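Local structure of predicted DNA-binding transcriptional regulator (7DWO) at residues Y120-S125 and E282-I287. The protein probably binds cis-regulatory DNA as a tetrameric LysR-type transcription factor and activates transcription. The protein carries 1 engineered substitution. Numbering follows the deposited sequence.
Sequences YKPILS and EKVWSI
Pro122, on the run-in to strand 123-128, and Val284, on helix 279-289, bring the two backbones nearest, with their CA atoms 7.0 Å apart, and no hydrogen bond passes between 120-125 and 282-287. The evidence for an apolar joint is that Val284 CG2 lies 3.5 Å from Pro122 CB and 3.6 Å from Pro122 CG. With CG1 anti to the backbone N (chi1 174°), CG2 stands anti to the carbonyl carbon, and this is the branch that reaches the proline. From farther along the strand, Leu124 sends its CD2 branch to the same methyl, at 3.8 Å from Val284 CG2, so one valine branch is shared by two residues. Lys283 runs by the CD end of the same ring: its chain is extended beyond CG and crosses the ring at about a right angle, with Lys283 CD 4.1 Å from Pro122 CD. The amine is carried on to the loop, where Lys283 NZ lies 4.1 Å from Tyr120 O, too long for a bond. Pro122, Leu124 and Val284 are all buried; Val95 of the neighbouring parallel strand touches both Pro122 and Val284, while Met111 of helix 101-113 reaches Val284. The contact therefore packs the C-terminal helix against the start of a strand in the LysR substrate-binding domain. At Leu124 and Ser125 that strand also pairs in parallel with a strand of the second subunit, continuing the sheet across the interface. Chemically, cohesion here comes from methyl and ring-carbon contacts; the lysine contributes mainly its aliphatic chain, Lys283 CD lying 3.8 Å from Tyr120 O, while its amine could at most add a weak attraction.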
loop_
_atom_site.group_PDB
_atom_site.type_symbol
_atom_site.label_atom_id
_atom_site.label_comp_id
_atom_site.label_asym_id
_atom_site.label_seq_id
_atom_site.Cartn_x
_atom_site.Cartn_y
_atom_site.Cartn_z
ATOM N N TYR A 120 19.516 1.952 -39.666
ATOM C CA TYR A 120 18.351 1.427 -38.969
ATOM C C TYR A 120 18.705 0.216 -38.117
ATOM O O TYR A 120 17.807 -0.436 -37.573
ATOM C CB TYR A 120 17.246 1.073 -39.967
ATOM C CG TYR A 120 16.780 2.248 -40.797
ATOM C CD1 TYR A 120 15.728 3.050 -40.372
ATOM C CD2 TYR A 120 17.395 2.558 -42.004
ATOM C CE1 TYR A 120 15.299 4.126 -41.128
ATOM C CE2 TYR A 120 16.974 3.632 -42.766
ATOM C CZ TYR A 120 15.927 4.412 -42.325
ATOM O OH TYR A 120 15.506 5.482 -43.081
ATOM N N LYS A 121 19.991 -0.096 -37.995
ATOM C CA LYS A 121 20.422 -1.222 -37.177
ATOM C C LYS A 121 20.163 -0.922 -35.705
ATOM O O LYS A 121 20.492 0.172 -35.233
ATOM C CB LYS A 121 21.905 -1.506 -37.409
ATOM C CG LYS A 121 22.476 -2.608 -36.533
ATOM C CD LYS A 121 23.968 -2.771 -36.766
ATOM C CE LYS A 121 24.560 -3.835 -35.859
ATOM N NZ LYS A 121 26.034 -3.953 -36.039
ATOM N N PRO A 122 19.586 -1.852 -34.954
ATOM C CA PRO A 122 19.227 -1.563 -33.565
ATOM C C PRO A 122 20.425 -1.586 -32.630
ATOM O O PRO A 122 21.408 -2.299 -32.843
ATOM C CB PRO A 122 18.244 -2.688 -33.215
ATOM C CG PRO A 122 17.869 -3.325 -34.536
ATOM C CD PRO A 122 19.068 -3.155 -35.397
ATOM N N ILE A 123 20.323 -0.779 -31.578
ATOM C CA ILE A 123 21.259 -0.789 -30.459
ATOM C C ILE A 123 20.490 -1.307 -29.251
ATOM O O ILE A 123 19.573 -0.641 -28.756
ATOM C CB ILE A 123 21.853 0.602 -30.193
ATOM C CG1 ILE A 123 22.801 1.007 -31.323
ATOM C CG2 ILE A 123 22.572 0.632 -28.851
ATOM C CD1 ILE A 123 23.532 2.310 -31.069
ATOM N N LEU A 124 20.842 -2.500 -28.784
ATOM C CA LEU A 124 20.090 -3.137 -27.712
ATOM C C LEU A 124 20.481 -2.553 -26.362
ATOM O O LEU A 124 21.668 -2.373 -26.071
ATOM C CB LEU A 124 20.324 -4.648 -27.718
ATOM C CG LEU A 124 19.883 -5.407 -28.972
ATOM C CD1 LEU A 124 20.173 -6.896 -28.829
ATOM C CD2 LEU A 124 18.409 -5.171 -29.247
ATOM N N SER A 125 19.477 -2.250 -25.542
ATOM C CA SER A 125 19.662 -1.862 -24.147
ATOM C C SER A 125 18.902 -2.889 -23.317
ATOM O O SER A 125 17.679 -2.799 -23.180
ATOM C CB SER A 125 19.160 -0.445 -23.890
ATOM O OG SER A 125 19.152 -0.154 -22.504
ATOM N N GLU A 282 10.870 -2.701 -34.449
ATOM C CA GLU A 282 10.232 -3.698 -35.302
ATOM C C GLU A 282 11.252 -4.666 -35.885
ATOM O O GLU A 282 10.942 -5.846 -36.077
ATOM C CB GLU A 282 9.446 -3.013 -36.420
ATOM C CG GLU A 282 8.380 -2.038 -35.932
ATOM C CD GLU A 282 7.219 -2.724 -35.232
ATOM O OE1 GLU A 282 7.091 -3.960 -35.346
ATOM O OE2 GLU A 282 6.430 -2.021 -34.566
ATOM N N LYS A 283 12.468 -4.193 -36.158
ATOM C CA LYS A 283 13.523 -5.080 -36.638
ATOM C C LYS A 283 13.900 -6.104 -35.570
ATOM O O LYS A 283 14.036 -7.300 -35.858
ATOM C CB LYS A 283 14.737 -4.252 -37.055
ATOM C CG LYS A 283 15.633 -4.901 -38.092
ATOM C CD LYS A 283 16.640 -3.890 -38.622
ATOM C CE LYS A 283 17.507 -4.478 -39.723
ATOM N NZ LYS A 283 18.467 -3.471 -40.258
ATOM N N VAL A 284 14.067 -5.646 -34.326
ATOM C CA VAL A 284 14.346 -6.562 -33.222
ATOM C C VAL A 284 13.206 -7.559 -33.057
ATOM O O VAL A 284 13.431 -8.756 -32.832
ATOM C CB VAL A 284 14.597 -5.775 -31.923
ATOM C CG1 VAL A 284 14.732 -6.724 -30.744
ATOM C CG2 VAL A 284 15.841 -4.934 -32.056
ATOM N N TRP A 285 11.964 -7.083 -33.170
ATOM C CA TRP A 285 10.813 -7.969 -33.023
ATOM C C TRP A 285 10.796 -9.033 -34.113
ATOM O O TRP A 285 10.561 -10.215 -33.840
ATOM C CB TRP A 285 9.519 -7.155 -33.043
ATOM C CG TRP A 285 8.300 -8.003 -32.901
ATOM C CD1 TRP A 285 7.470 -8.422 -33.899
ATOM C CD2 TRP A 285 7.779 -8.555 -31.687
ATOM N NE1 TRP A 285 6.459 -9.195 -33.380
ATOM C CE2 TRP A 285 6.627 -9.292 -32.024
ATOM C CE3 TRP A 285 8.174 -8.494 -30.347
ATOM C CZ2 TRP A 285 5.866 -9.962 -31.071
ATOM C CZ3 TRP A 285 7.417 -9.160 -29.402
ATOM C CH2 TRP A 285 6.276 -9.884 -29.768
ATOM N N SER A 286 11.043 -8.628 -35.360
ATOM C CA SER A 286 11.038 -9.579 -36.465
ATOM C C SER A 286 12.183 -10.576 -36.350
ATOM O O SER A 286 12.026 -11.743 -36.730
ATOM C CB SER A 286 11.113 -8.835 -37.797
ATOM O OG SER A 286 11.022 -9.736 -38.889
ATOM N N ILE A 287 13.335 -10.145 -35.835
ATOM C CA ILE A 287 14.433 -11.079 -35.615
ATOM C C ILE A 287 14.076 -12.073 -34.516
ATOM O O ILE A 287 14.384 -13.267 -34.614
ATOM C CB ILE A 287 15.729 -10.310 -35.300
ATOM C CG1 ILE A 287 16.292 -9.699 -36.584
ATOM C CG2 ILE A 287 16.751 -11.215 -34.625
ATOM C CD1 ILE A 287 17.596 -8.979 -36.396
#